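Local coordinates for protein DynE7 (PDB 2XEM) that probably hydrolyses a polyketide thioester to release a polyene product in dynemicin biosynthesis, as a hot-dog fold thioesterase, and binds a polyene ketone (a hexaenone), at residues E42-D47 and A136-A141; D100-A105 and P109-Q114; H93-S98 and R140-Y145; H15-D20 and L34-H39. All coordinates share one frame; numbering follows the deposited sequence.

Contact 1 of 4, residues E42-D47 and A136-A141; sequences EHFLAD and AELRRA
Phe44 reaches from helix 32-48 to the C-terminal helix 136-143 and meets it with the far edge of its ring. Its CG stands trans to the backbone N (chi1 -180°), which carries the ring straight out from the helix, and CZ comes 3.5 Å from the backbone carbon C of Ala141. That carbon lies in the ring plane, so the phenyl abuts the helix edge-on. The CB of Ala141, directed at the opposing helix, lies 3.6 Å from Phe44 CZ, a close fit that a methyl group permits. One turn earlier, Leu138 turns a single branch inward: its CD1 touches the ring edge at Phe44 CE2, 4.0 Å away, and the CD2 of Leu45 at 3.7 Å. Leu45 starts out across the line between the helices, and its CD2 branch then bends in to meet Leu138. An alanine in place of Phe44 would probably open a gap beside Ala141 and leave Leu138 CD1 with Leu45 as its main neighbour on this helix. Around the patch, Tyr11 packs edge-to-face with Phe44, Met85 of strand 80-91 also touches that ring, and Val52 of helix 50-55 touches both leucines. All four contacting residues are buried and apolar. The helix segments approach to 10.9 Å between axes at 104°, a wide, steep crossing bridged by side chains. In this hot-dog fold, the contact fastens the short C-terminal helix to the C-terminal half of the long helix that the sheet wraps.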
loop_
_atom_site.group_PDB
_atom_site.type_symbol
_atom_site.label_atom_id
_atom_site.label_comp_id
_atom_site.label_asym_id
_atom_site.label_seq_id
_atom_site.Cartn_x
_atom_site.Cartn_y
_atom_site.Cartn_z
ATOM N N GLU D 42 -2.002 -1.397 16.642
ATOM C CA GLU D 42 -0.763 -2.147 16.863
ATOM C C GLU D 42 0.209 -1.395 17.776
ATOM O O GLU D 42 0.806 -2.020 18.630
ATOM C CB GLU D 42 -0.077 -2.453 15.541
ATOM C CG GLU D 42 -0.768 -3.497 14.696
ATOM C CD GLU D 42 -0.216 -3.468 13.284
ATOM O OE1 GLU D 42 -1.027 -3.581 12.345
ATOM O OE2 GLU D 42 1.013 -3.290 13.113
ATOM N N HIS D 43 0.387 -0.073 17.565
ATOM C CA HIS D 43 1.244 0.798 18.383
ATOM C C HIS D 43 0.687 0.786 19.829
ATOM O O HIS D 43 1.459 0.683 20.783
ATOM C CB HIS D 43 1.302 2.219 17.772
ATOM C CG HIS D 43 2.343 3.167 18.321
ATOM N ND1 HIS D 43 3.294 2.776 19.291
ATOM C CD2 HIS D 43 2.533 4.486 18.044
ATOM C CE1 HIS D 43 4.046 3.851 19.516
ATOM N NE2 HIS D 43 3.623 4.905 18.795
ATOM N N PHE D 44 -0.643 0.825 19.979
ATOM C CA PHE D 44 -1.332 0.727 21.261
ATOM C C PHE D 44 -0.949 -0.542 22.019
ATOM O O PHE D 44 -0.573 -0.455 23.181
ATOM C CB PHE D 44 -2.863 0.823 21.100
ATOM C CG PHE D 44 -3.577 0.728 22.432
ATOM C CD1 PHE D 44 -3.639 1.825 23.284
ATOM C CD2 PHE D 44 -4.140 -0.474 22.857
ATOM C CE1 PHE D 44 -4.260 1.729 24.530
ATOM C CE2 PHE D 44 -4.729 -0.579 24.127
ATOM C CZ PHE D 44 -4.795 0.526 24.942
ATOM N N LEU D 45 -1.044 -1.701 21.359
ATOM C CA LEU D 45 -0.582 -2.980 21.894
ATOM C C LEU D 45 0.880 -2.960 22.313
ATOM O O LEU D 45 1.178 -3.425 23.398
ATOM C CB LEU D 45 -0.826 -4.122 20.889
ATOM C CG LEU D 45 -2.263 -4.397 20.460
ATOM C CD1 LEU D 45 -2.302 -5.429 19.365
ATOM C CD2 LEU D 45 -3.128 -4.844 21.603
ATOM N N ALA D 46 1.798 -2.416 21.467
ATOM C CA ALA D 46 3.230 -2.347 21.827
ATOM C C ALA D 46 3.475 -1.466 23.078
ATOM O O ALA D 46 4.321 -1.800 23.919
ATOM C CB ALA D 46 4.066 -1.863 20.637
ATOM N N ASP D 47 2.711 -0.376 23.219
ATOM C CA ASP D 47 2.848 0.556 24.333
ATOM C C ASP D 47 2.190 0.062 25.615
ATOM O O ASP D 47 2.734 0.269 26.692
ATOM C CB ASP D 47 2.248 1.929 23.963
ATOM C CG ASP D 47 3.069 2.748 22.994
ATOM O OD1 ASP D 47 4.282 2.467 22.853
ATOM O OD2 ASP D 47 2.501 3.670 22.371
ATOM N N ALA D 136 -7.134 -10.183 29.501
ATOM C CA ALA D 136 -7.246 -9.268 30.649
ATOM C C ALA D 136 -6.373 -8.011 30.476
ATOM O O ALA D 136 -6.839 -6.903 30.718
ATOM C CB ALA D 136 -6.875 -10.001 31.917
ATOM N N GLU D 137 -5.132 -8.196 29.977
ATOM C CA GLU D 137 -4.161 -7.128 29.772
ATOM C C GLU D 137 -4.687 -6.066 28.797
ATOM O O GLU D 137 -4.495 -4.866 29.039
ATOM C CB GLU D 137 -2.846 -7.723 29.256
ATOM C CG GLU D 137 -1.741 -6.697 29.099
ATOM C CD GLU D 137 -0.469 -7.206 28.451
ATOM O OE1 GLU D 137 0.581 -6.567 28.663
ATOM O OE2 GLU D 137 -0.506 -8.244 27.756
ATOM N N LEU D 138 -5.349 -6.516 27.709
ATOM C CA LEU D 138 -5.922 -5.643 26.702
ATOM C C LEU D 138 -7.174 -4.930 27.246
ATOM O O LEU D 138 -7.311 -3.732 27.051
ATOM C CB LEU D 138 -6.233 -6.445 25.413
ATOM C CG LEU D 138 -6.827 -5.696 24.218
ATOM C CD1 LEU D 138 -6.010 -4.397 23.882
ATOM C CD2 LEU D 138 -6.886 -6.610 23.003
ATOM N N ARG D 139 -8.072 -5.659 27.929
ATOM C CA ARG D 139 -9.230 -5.077 28.622
ATOM C C ARG D 139 -8.772 -3.911 29.527
ATOM O O ARG D 139 -9.279 -2.791 29.411
ATOM C CB ARG D 139 -9.942 -6.164 29.479
ATOM C CG ARG D 139 -11.325 -5.752 29.976
ATOM C CD ARG D 139 -11.656 -6.319 31.351
ATOM N NE ARG D 139 -12.863 -5.726 31.946
ATOM C CZ ARG D 139 -12.901 -4.573 32.620
ATOM N NH1 ARG D 139 -11.802 -3.838 32.763
ATOM N NH2 ARG D 139 -14.043 -4.140 33.140
ATOM N N ARG D 140 -7.795 -4.198 30.395
ATOM C CA ARG D 140 -7.135 -3.283 31.314
ATOM C C ARG D 140 -6.589 -2.027 30.572
ATOM O O ARG D 140 -6.861 -0.899 30.965
ATOM C CB ARG D 140 -5.994 -4.069 31.998
ATOM C CG ARG D 140 -5.588 -3.608 33.348
ATOM C CD ARG D 140 -4.879 -4.705 34.129
ATOM N NE ARG D 140 -3.568 -5.082 33.569
ATOM C CZ ARG D 140 -3.199 -6.330 33.274
ATOM N NH1 ARG D 140 -4.030 -7.345 33.479
ATOM N NH2 ARG D 140 -2.003 -6.570 32.770
ATOM N N ALA D 141 -5.859 -2.240 29.489
ATOM C CA ALA D 141 -5.215 -1.171 28.712
ATOM C C ALA D 141 -6.264 -0.264 27.996
ATOM O O ALA D 141 -6.193 0.975 28.099
ATOM C CB ALA D 141 -4.240 -1.777 27.712
#

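Contact 2 of 4, residues D100-A105 and P109-Q114; sequences DYVRVA and PTLLAQ
Tyr101 and Ala113 form an antiparallel hydrogen-bonded pair, with Tyr101 N giving its hydrogen to Ala113 O at 2.9 Å. The next backbone bond runs from Leu112 N to Tyr101 O, 2.8 Å long: Tyr101 is opposed by two residues, Leu112 and Ala113, a classic bulge that moves the pairing on by one. Beyond it, Arg103 and Thr110 exchange two bonds, Arg103 N to Thr110 O and Thr110 N to Arg103 O. One side-chain bond crosses the hairpin: Gln114 NE2, 2.9 Å from Asp100 OD1, approaches on the syn side, 32° out of the carboxylate plane, while Gln114 OE1 bonds Tyr72 OH. Apolar contacts occupy both faces. Leu111 CD1 lies 4.0 Å from Val102 CG2 on one; on the other, Ala113 CB is 3.5 Å from Tyr101 CD2. The Arg103 chain bends at chi3 (55°), and Leu112 CD2 lies 3.7 Å from Arg103 NH1, over one face of the guanidinium; NH1 also makes a salt bridge with Asp79. The hairpin of strands 94-105 and 110-124 continues the sheet: strand 80-91 bonds the far side of 100-105, and helix 32-48 packs on the sheet face that carries Tyr101, whose OH bonds Tyr33 O and Gln37 NE2.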
loop_
_atom_site.group_PDB
_atom_site.type_symbol
_atom_site.label_atom_id
_atom_site.label_comp_id
_atom_site.label_asym_id
_atom_site.label_seq_id
_atom_site.Cartn_x
_atom_site.Cartn_y
_atom_site.Cartn_z
ATOM N N ASP D 100 -10.164 9.894 16.060
ATOM C CA ASP D 100 -10.084 11.226 15.499
ATOM C C ASP D 100 -8.753 11.325 14.769
ATOM O O ASP D 100 -7.739 10.874 15.296
ATOM C CB ASP D 100 -10.129 12.299 16.599
ATOM C CG ASP D 100 -11.505 12.619 17.176
ATOM O OD1 ASP D 100 -12.515 12.055 16.685
ATOM O OD2 ASP D 100 -11.576 13.463 18.082
ATOM N N TYR D 101 -8.752 11.895 13.553
ATOM C CA TYR D 101 -7.495 12.097 12.817
ATOM C C TYR D 101 -7.261 13.586 12.778
ATOM O O TYR D 101 -7.974 14.306 12.076
ATOM C CB TYR D 101 -7.577 11.574 11.383
ATOM C CG TYR D 101 -7.957 10.121 11.230
ATOM C CD1 TYR D 101 -7.014 9.177 10.852
ATOM C CD2 TYR D 101 -9.288 9.707 11.353
ATOM C CE1 TYR D 101 -7.376 7.858 10.598
ATOM C CE2 TYR D 101 -9.658 8.382 11.127
ATOM C CZ TYR D 101 -8.702 7.469 10.725
ATOM O OH TYR D 101 -9.065 6.195 10.395
ATOM N N VAL D 102 -6.287 14.045 13.556
ATOM C CA VAL D 102 -6.045 15.470 13.739
ATOM C C VAL D 102 -4.687 15.850 13.149
ATOM O O VAL D 102 -3.656 15.342 13.611
ATOM C CB VAL D 102 -6.195 15.885 15.230
ATOM C CG1 VAL D 102 -5.988 17.394 15.410
ATOM C CG2 VAL D 102 -7.568 15.457 15.787
ATOM N N ARG D 103 -4.681 16.721 12.118
ATOM C CA ARG D 103 -3.421 17.328 11.686
ATOM C C ARG D 103 -2.973 18.329 12.756
ATOM O O ARG D 103 -3.721 19.257 13.061
ATOM C CB ARG D 103 -3.539 18.014 10.301
ATOM C CG ARG D 103 -2.260 18.788 9.931
ATOM C CD ARG D 103 -2.251 19.388 8.548
ATOM N NE ARG D 103 -3.395 20.258 8.302
ATOM C CZ ARG D 103 -4.230 20.115 7.281
ATOM N NH1 ARG D 103 -4.045 19.142 6.391
ATOM N NH2 ARG D 103 -5.254 20.945 7.135
ATOM N N VAL D 104 -1.770 18.122 13.322
ATOM C CA VAL D 104 -1.178 19.007 14.335
ATOM C C VAL D 104 -0.053 19.872 13.770
ATOM O O VAL D 104 0.381 20.802 14.427
ATOM C CB VAL D 104 -0.752 18.251 15.616
ATOM C CG1 VAL D 104 -1.975 17.656 16.314
ATOM C CG2 VAL D 104 0.300 17.174 15.312
ATOM N N ALA D 105 0.442 19.545 12.566
ATOM C CA ALA D 105 1.444 20.365 11.875
ATOM C C ALA D 105 1.441 20.019 10.384
ATOM O O ALA D 105 1.148 18.872 10.037
ATOM C CB ALA D 105 2.840 20.161 12.479
ATOM N N PRO D 109 -4.335 23.117 14.457
ATOM C CA PRO D 109 -4.919 21.766 14.593
ATOM C C PRO D 109 -6.212 21.633 13.783
ATOM O O PRO D 109 -7.107 22.468 13.925
ATOM C CB PRO D 109 -5.170 21.627 16.097
ATOM C CG PRO D 109 -4.235 22.592 16.732
ATOM C CD PRO D 109 -4.103 23.743 15.776
ATOM N N THR D 110 -6.287 20.616 12.907
ATOM C CA THR D 110 -7.409 20.419 12.002
ATOM C C THR D 110 -7.881 18.976 12.060
ATOM O O THR D 110 -7.093 18.051 11.842
ATOM C CB THR D 110 -7.021 20.869 10.567
ATOM O OG1 THR D 110 -6.492 22.199 10.623
ATOM C CG2 THR D 110 -8.214 20.837 9.584
ATOM N N LEU D 111 -9.175 18.778 12.371
ATOM C CA LEU D 111 -9.802 17.462 12.290
ATOM C C LEU D 111 -9.960 17.070 10.816
ATOM O O LEU D 111 -10.787 17.632 10.100
ATOM C CB LEU D 111 -11.171 17.451 13.024
ATOM C CG LEU D 111 -11.883 16.088 13.114
ATOM C CD1 LEU D 111 -11.112 15.115 14.000
ATOM C CD2 LEU D 111 -13.326 16.247 13.606
ATOM N N LEU D 112 -9.154 16.122 10.361
ATOM C CA LEU D 112 -9.183 15.662 8.965
ATOM C C LEU D 112 -10.316 14.716 8.725
ATOM O O LEU D 112 -10.926 14.741 7.663
ATOM C CB LEU D 112 -7.855 14.971 8.585
ATOM C CG LEU D 112 -6.573 15.847 8.624
ATOM C CD1 LEU D 112 -5.362 15.068 8.106
ATOM C CD2 LEU D 112 -6.736 17.134 7.835
ATOM N N ALA D 113 -10.613 13.883 9.729
ATOM C CA ALA D 113 -11.442 12.701 9.581
ATOM C C ALA D 113 -11.760 12.132 10.936
ATOM O O ALA D 113 -11.097 12.459 11.936
ATOM C CB ALA D 113 -10.702 11.644 8.756
ATOM N N GLN D 114 -12.805 11.287 10.982
ATOM C CA GLN D 114 -13.061 10.432 12.142
ATOM C C GLN D 114 -13.283 9.012 11.644
ATOM O O GLN D 114 -13.568 8.806 10.463
ATOM C CB GLN D 114 -14.250 10.930 12.978
ATOM C CG GLN D 114 -13.946 12.236 13.746
ATOM C CD GLN D 114 -15.152 12.771 14.440
ATOM O OE1 GLN D 114 -16.198 12.978 13.839
ATOM N NE2 GLN D 114 -15.032 13.017 15.734
#

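Contact 3 of 4, residues H93-S98 and R140-Y145; sequences HRIAMS and RALSRY
Ile95 holds CG2 trans to its backbone N while CG1 lies beside that N (chi1 -57°), so that both branches border the leucine opposite. Leu142, with CG trans to its own carbonyl carbon (chi1 -70°) and chi2 extended at 162°, sends its two methyls out from helix 136-143 toward the strand. The CD1 methyl of Leu142 does most of the touching: it sits 3.5 Å from Ile95 CG2 and 3.9 Å from Ile95 CD1, resting against both methyls from one side. The other branch, CD2, reaches no nearer than 4.5 Å to Met97 CG, a loose contact two residues along the strand. Here the C-terminal helix is laid against one face of the antiparallel hot-dog sheet; Ile95, directed at the helix, meets Leu142, with Met97 at the margin. Their strand is hydrogen-bonded to its neighbour 110-124, Ile95 with Val119 and Met97 with Gln117. Leu87 and Leu90 of strand 80-91, together with Val134, also touch Ile95, while Met85 touches Met97. From helix 32-48, Phe44 packs on Leu142.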
loop_
_atom_site.group_PDB
_atom_site.type_symbol
_atom_site.label_atom_id
_atom_site.label_comp_id
_atom_site.label_asym_id
_atom_site.label_seq_id
_atom_site.Cartn_x
_atom_site.Cartn_y
_atom_site.Cartn_z
ATOM N N HIS D 93 -16.006 -10.962 23.319
ATOM C CA HIS D 93 -14.774 -11.098 22.540
ATOM C C HIS D 93 -14.579 -9.898 21.574
ATOM O O HIS D 93 -13.555 -9.834 20.910
ATOM C CB HIS D 93 -14.741 -12.468 21.793
ATOM C CG HIS D 93 -15.645 -12.553 20.613
ATOM N ND1 HIS D 93 -15.146 -12.645 19.329
ATOM C CD2 HIS D 93 -16.993 -12.558 20.561
ATOM C CE1 HIS D 93 -16.207 -12.697 18.538
ATOM N NE2 HIS D 93 -17.338 -12.651 19.236
ATOM N N ARG D 94 -15.554 -8.970 21.495
ATOM C CA ARG D 94 -15.490 -7.817 20.592
ATOM C C ARG D 94 -15.078 -6.505 21.254
ATOM O O ARG D 94 -15.434 -6.234 22.399
ATOM C CB ARG D 94 -16.788 -7.627 19.828
ATOM C CG ARG D 94 -16.923 -8.563 18.662
ATOM C CD ARG D 94 -18.379 -8.546 18.235
ATOM N NE ARG D 94 -18.627 -9.460 17.124
ATOM C CZ ARG D 94 -19.375 -9.190 16.059
ATOM N NH1 ARG D 94 -19.992 -8.019 15.949
ATOM N NH2 ARG D 94 -19.523 -10.093 15.097
ATOM N N ILE D 95 -14.331 -5.694 20.505
ATOM C CA ILE D 95 -13.821 -4.388 20.916
ATOM C C ILE D 95 -14.203 -3.392 19.828
ATOM O O ILE D 95 -13.783 -3.551 18.688
ATOM C CB ILE D 95 -12.259 -4.428 21.103
ATOM C CG1 ILE D 95 -11.809 -5.497 22.137
ATOM C CG2 ILE D 95 -11.716 -3.039 21.442
ATOM C CD1 ILE D 95 -10.351 -5.941 21.981
ATOM N N ALA D 96 -14.948 -2.349 20.187
ATOM C CA ALA D 96 -15.236 -1.225 19.297
ATOM C C ALA D 96 -14.391 -0.043 19.736
ATOM O O ALA D 96 -14.409 0.334 20.906
ATOM C CB ALA D 96 -16.724 -0.878 19.339
ATOM N N MET D 97 -13.597 0.489 18.803
ATOM C CA MET D 97 -12.708 1.645 18.967
ATOM C C MET D 97 -13.167 2.756 18.059
ATOM O O MET D 97 -13.717 2.467 16.999
ATOM C CB MET D 97 -11.271 1.277 18.551
ATOM C CG MET D 97 -10.572 0.357 19.526
ATOM S SD MET D 97 -9.213 -0.510 18.707
ATOM C CE MET D 97 -10.190 -1.759 17.735
ATOM N N SER D 98 -12.951 4.015 18.470
ATOM C CA SER D 98 -13.175 5.200 17.639
ATOM C C SER D 98 -11.898 6.020 17.495
ATOM O O SER D 98 -10.986 5.905 18.315
ATOM C CB SER D 98 -14.322 6.060 18.177
ATOM O OG SER D 98 -14.074 6.436 19.523
ATOM N N ARG D 140 -7.795 -4.198 30.395
ATOM C CA ARG D 140 -7.135 -3.283 31.314
ATOM C C ARG D 140 -6.589 -2.027 30.572
ATOM O O ARG D 140 -6.861 -0.899 30.965
ATOM C CB ARG D 140 -5.994 -4.069 31.998
ATOM C CG ARG D 140 -5.588 -3.608 33.348
ATOM C CD ARG D 140 -4.879 -4.705 34.129
ATOM N NE ARG D 140 -3.568 -5.082 33.569
ATOM C CZ ARG D 140 -3.199 -6.330 33.274
ATOM N NH1 ARG D 140 -4.030 -7.345 33.479
ATOM N NH2 ARG D 140 -2.003 -6.570 32.770
ATOM N N ALA D 141 -5.859 -2.240 29.489
ATOM C CA ALA D 141 -5.215 -1.171 28.712
ATOM C C ALA D 141 -6.264 -0.264 27.996
ATOM O O ALA D 141 -6.193 0.975 28.099
ATOM C CB ALA D 141 -4.240 -1.777 27.712
ATOM N N LEU D 142 -7.250 -0.879 27.307
ATOM C CA LEU D 142 -8.311 -0.120 26.604
ATOM C C LEU D 142 -9.225 0.664 27.544
ATOM O O LEU D 142 -9.653 1.754 27.183
ATOM C CB LEU D 142 -9.175 -1.027 25.742
ATOM C CG LEU D 142 -8.567 -1.641 24.495
ATOM C CD1 LEU D 142 -9.408 -2.801 24.073
ATOM C CD2 LEU D 142 -8.423 -0.605 23.353
ATOM N N SER D 143 -9.516 0.128 28.753
ATOM C CA SER D 143 -10.423 0.787 29.694
ATOM C C SER D 143 -9.914 2.141 30.175
ATOM O O SER D 143 -10.708 2.972 30.585
ATOM C CB SER D 143 -10.774 -0.142 30.849
ATOM O OG SER D 143 -11.465 -1.257 30.309
ATOM N N ARG D 144 -8.620 2.404 30.045
ATOM C CA ARG D 144 -8.037 3.715 30.388
ATOM C C ARG D 144 -8.425 4.808 29.390
ATOM O O ARG D 144 -8.288 5.990 29.695
ATOM C CB ARG D 144 -6.512 3.622 30.525
ATOM C CG ARG D 144 -6.076 2.654 31.632
ATOM C CD ARG D 144 -4.644 2.871 32.110
ATOM N NE ARG D 144 -3.659 2.699 31.036
ATOM C CZ ARG D 144 -3.036 1.559 30.756
ATOM N NH1 ARG D 144 -3.284 0.466 31.468
ATOM N NH2 ARG D 144 -2.156 1.504 29.766
ATOM N N TYR D 145 -8.920 4.409 28.195
ATOM C CA TYR D 145 -9.323 5.330 27.128
ATOM C C TYR D 145 -10.809 5.195 26.778
ATOM O O TYR D 145 -11.186 5.437 25.624
ATOM C CB TYR D 145 -8.439 5.121 25.873
ATOM C CG TYR D 145 -6.961 5.246 26.177
ATOM C CD1 TYR D 145 -6.344 6.495 26.245
ATOM C CD2 TYR D 145 -6.200 4.130 26.493
ATOM C CE1 TYR D 145 -4.987 6.617 26.541
ATOM C CE2 TYR D 145 -4.845 4.243 26.803
ATOM C CZ TYR D 145 -4.240 5.483 26.812
ATOM O OH TYR D 145 -2.900 5.562 27.109
#

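Contact 4 of 4, residues H15-D20 and L34-H39; sequences HVVTFD and LHWQGH
One face of the Trp36 indole carries the imidazole of His15, whose ND1 lies above it, displaced toward the rim; in return, Trp36 NE1 lies over one face of the imidazole. The planes are inclined by 38°, an oblique pairing, though the exact spacing of the two rings is doubtful, since one pair of their carbons is modelled too close. In this hot-dog fold, it joins the first strand, 11-16, and the loop after it to the long helix 32-48. His15 CG is trans to the backbone N (chi1 167°), directing the imidazole to the helix. Val17 adds an apolar contact: its CG2 is 3.9 Å from Trp36 CH2, at the six-membered end of the indole. Tyr101 and Val83 also pack on Trp36. A leucine at Trp36 would probably leave His15 without its flat partner and Glu21 without an indole N-H to bind. His35 ND1 and Asp20 OD1 instead serve the assembly, bonding Asp20 and His35, respectively, of a neighbouring subunit. Glu21 links the two rings: its OE2 accepts a hydrogen bond from Trp36 NE1 and makes a weak one with His15 NE2; within the loop, Thr18 OG1 donates to Asp20 OD2 at 2.6 Å.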
loop_
_atom_site.group_PDB
_atom_site.type_symbol
_atom_site.label_atom_id
_atom_site.label_comp_id
_atom_site.label_asym_id
_atom_site.label_seq_id
_atom_site.Cartn_x
_atom_site.Cartn_y
_atom_site.Cartn_z
ATOM N N HIS D 15 1.504 9.939 13.048
ATOM C CA HIS D 15 1.834 9.498 11.699
ATOM C C HIS D 15 2.219 10.685 10.820
ATOM O O HIS D 15 1.486 11.651 10.750
ATOM C CB HIS D 15 0.677 8.674 11.102
ATOM C CG HIS D 15 0.800 8.449 9.630
ATOM N ND1 HIS D 15 0.183 9.318 8.772
ATOM C CD2 HIS D 15 1.489 7.541 8.898
ATOM C CE1 HIS D 15 0.526 8.956 7.558
ATOM N NE2 HIS D 15 1.278 7.889 7.563
ATOM N N VAL D 16 3.374 10.618 10.164
ATOM C CA VAL D 16 3.753 11.635 9.180
ATOM C C VAL D 16 3.345 11.110 7.791
ATOM O O VAL D 16 3.746 10.014 7.406
ATOM C CB VAL D 16 5.254 12.035 9.279
ATOM C CG1 VAL D 16 5.648 13.026 8.172
ATOM C CG2 VAL D 16 5.567 12.617 10.674
ATOM N N VAL D 17 2.540 11.899 7.054
ATOM C CA VAL D 17 2.077 11.522 5.712
ATOM C C VAL D 17 3.260 11.440 4.738
ATOM O O VAL D 17 4.069 12.395 4.624
ATOM C CB VAL D 17 0.979 12.462 5.179
ATOM C CG1 VAL D 17 0.550 12.053 3.757
ATOM C CG2 VAL D 17 -0.241 12.509 6.131
ATOM N N THR D 18 3.347 10.312 4.020
ATOM C CA THR D 18 4.404 10.145 3.008
ATOM C C THR D 18 3.831 10.303 1.614
ATOM O O THR D 18 2.613 10.183 1.430
ATOM C CB THR D 18 5.177 8.829 3.243
ATOM O OG1 THR D 18 4.216 7.770 3.348
ATOM C CG2 THR D 18 6.006 8.855 4.539
ATOM N N PHE D 19 4.690 10.542 0.614
ATOM C CA PHE D 19 4.235 10.710 -0.770
ATOM C C PHE D 19 3.463 9.527 -1.311
ATOM O O PHE D 19 2.525 9.723 -2.094
ATOM C CB PHE D 19 5.413 11.035 -1.703
ATOM C CG PHE D 19 5.681 12.512 -1.843
ATOM C CD1 PHE D 19 6.005 13.289 -0.730
ATOM C CD2 PHE D 19 5.664 13.121 -3.095
ATOM C CE1 PHE D 19 6.293 14.654 -0.869
ATOM C CE2 PHE D 19 5.939 14.489 -3.232
ATOM C CZ PHE D 19 6.222 15.252 -2.114
ATOM N N ASP D 20 3.846 8.300 -0.912
ATOM C CA ASP D 20 3.167 7.092 -1.376
ATOM C C ASP D 20 1.729 6.971 -0.861
ATOM O O ASP D 20 0.992 6.090 -1.323
ATOM C CB ASP D 20 3.993 5.823 -1.096
ATOM C CG ASP D 20 4.215 5.454 0.374
ATOM O OD1 ASP D 20 4.889 4.485 0.621
ATOM O OD2 ASP D 20 3.743 6.198 1.277
ATOM N N LEU D 34 -7.762 4.123 6.800
ATOM C CA LEU D 34 -8.081 2.808 7.383
ATOM C C LEU D 34 -6.844 2.042 7.765
ATOM O O LEU D 34 -6.865 1.431 8.814
ATOM C CB LEU D 34 -9.013 1.962 6.462
ATOM C CG LEU D 34 -10.487 2.431 6.383
ATOM C CD1 LEU D 34 -11.087 2.691 7.762
ATOM C CD2 LEU D 34 -10.649 3.672 5.466
ATOM N N HIS D 35 -5.749 2.091 6.956
ATOM C CA HIS D 35 -4.460 1.522 7.352
ATOM C C HIS D 35 -4.008 2.094 8.677
ATOM O O HIS D 35 -3.529 1.348 9.520
ATOM C CB HIS D 35 -3.348 1.781 6.303
ATOM C CG HIS D 35 -3.498 0.979 5.071
ATOM N ND1 HIS D 35 -2.762 -0.144 4.869
ATOM C CD2 HIS D 35 -4.261 1.212 3.983
ATOM C CE1 HIS D 35 -3.120 -0.601 3.686
ATOM N NE2 HIS D 35 -4.038 0.183 3.128
ATOM N N TRP D 36 -4.170 3.427 8.858
ATOM C CA TRP D 36 -3.731 4.137 10.048
ATOM C C TRP D 36 -4.425 3.674 11.331
ATOM O O TRP D 36 -3.818 3.758 12.393
ATOM C CB TRP D 36 -3.889 5.645 9.880
ATOM C CG TRP D 36 -3.110 6.253 8.748
ATOM C CD1 TRP D 36 -2.094 5.678 8.026
ATOM C CD2 TRP D 36 -3.296 7.559 8.210
ATOM N NE1 TRP D 36 -1.660 6.540 7.057
ATOM C CE2 TRP D 36 -2.377 7.709 7.145
ATOM C CE3 TRP D 36 -4.156 8.637 8.531
ATOM C CZ2 TRP D 36 -2.285 8.884 6.404
ATOM C CZ3 TRP D 36 -4.095 9.792 7.762
ATOM C CH2 TRP D 36 -3.159 9.915 6.726
ATOM N N GLN D 37 -5.673 3.183 11.229
ATOM C CA GLN D 37 -6.391 2.534 12.352
ATOM C C GLN D 37 -5.640 1.290 12.809
ATOM O O GLN D 37 -5.481 1.081 14.011
ATOM C CB GLN D 37 -7.812 2.142 11.927
ATOM C CG GLN D 37 -8.709 3.339 11.723
ATOM C CD GLN D 37 -10.129 2.967 11.380
ATOM O OE1 GLN D 37 -10.508 1.803 11.311
ATOM N NE2 GLN D 37 -10.950 3.965 11.152
ATOM N N GLY D 38 -5.189 0.491 11.833
ATOM C CA GLY D 38 -4.374 -0.692 12.057
ATOM C C GLY D 38 -3.065 -0.318 12.739
ATOM O O GLY D 38 -2.720 -0.908 13.758
ATOM N N HIS D 39 -2.330 0.658 12.182
ATOM C CA HIS D 39 -1.053 1.110 12.747
ATOM C C HIS D 39 -1.250 1.594 14.185
ATOM O O HIS D 39 -0.441 1.298 15.072
ATOM C CB HIS D 39 -0.462 2.270 11.940
ATOM C CG HIS D 39 -0.288 2.040 10.473
ATOM N ND1 HIS D 39 -0.326 0.776 9.914
ATOM C CD2 HIS D 39 -0.084 2.938 9.495
ATOM C CE1 HIS D 39 -0.099 0.947 8.628
ATOM N NE2 HIS D 39 0.040 2.224 8.327
#

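Contacts 1 and 3 are apolar and adjoin on helix 136-143, where Ala141 is common to both segments: their centres are about 9 Å apart, and Leu138 packs on Ile95 between them. Contact 4 is likewise buried but mixes aromatic and polar groups, and its segments also meet neighbouring subunits. It uses the same long helix as contact 1, about 20 Å away between centres and on the opposite side of the chain's centre. Contact 2, partly buried, relies on backbone hydrogen bonds, in contrast to the side-chain packing of the others. It shares strand 94-105 with contact 3 and touches contact 4, where Tyr101 packs on Trp36.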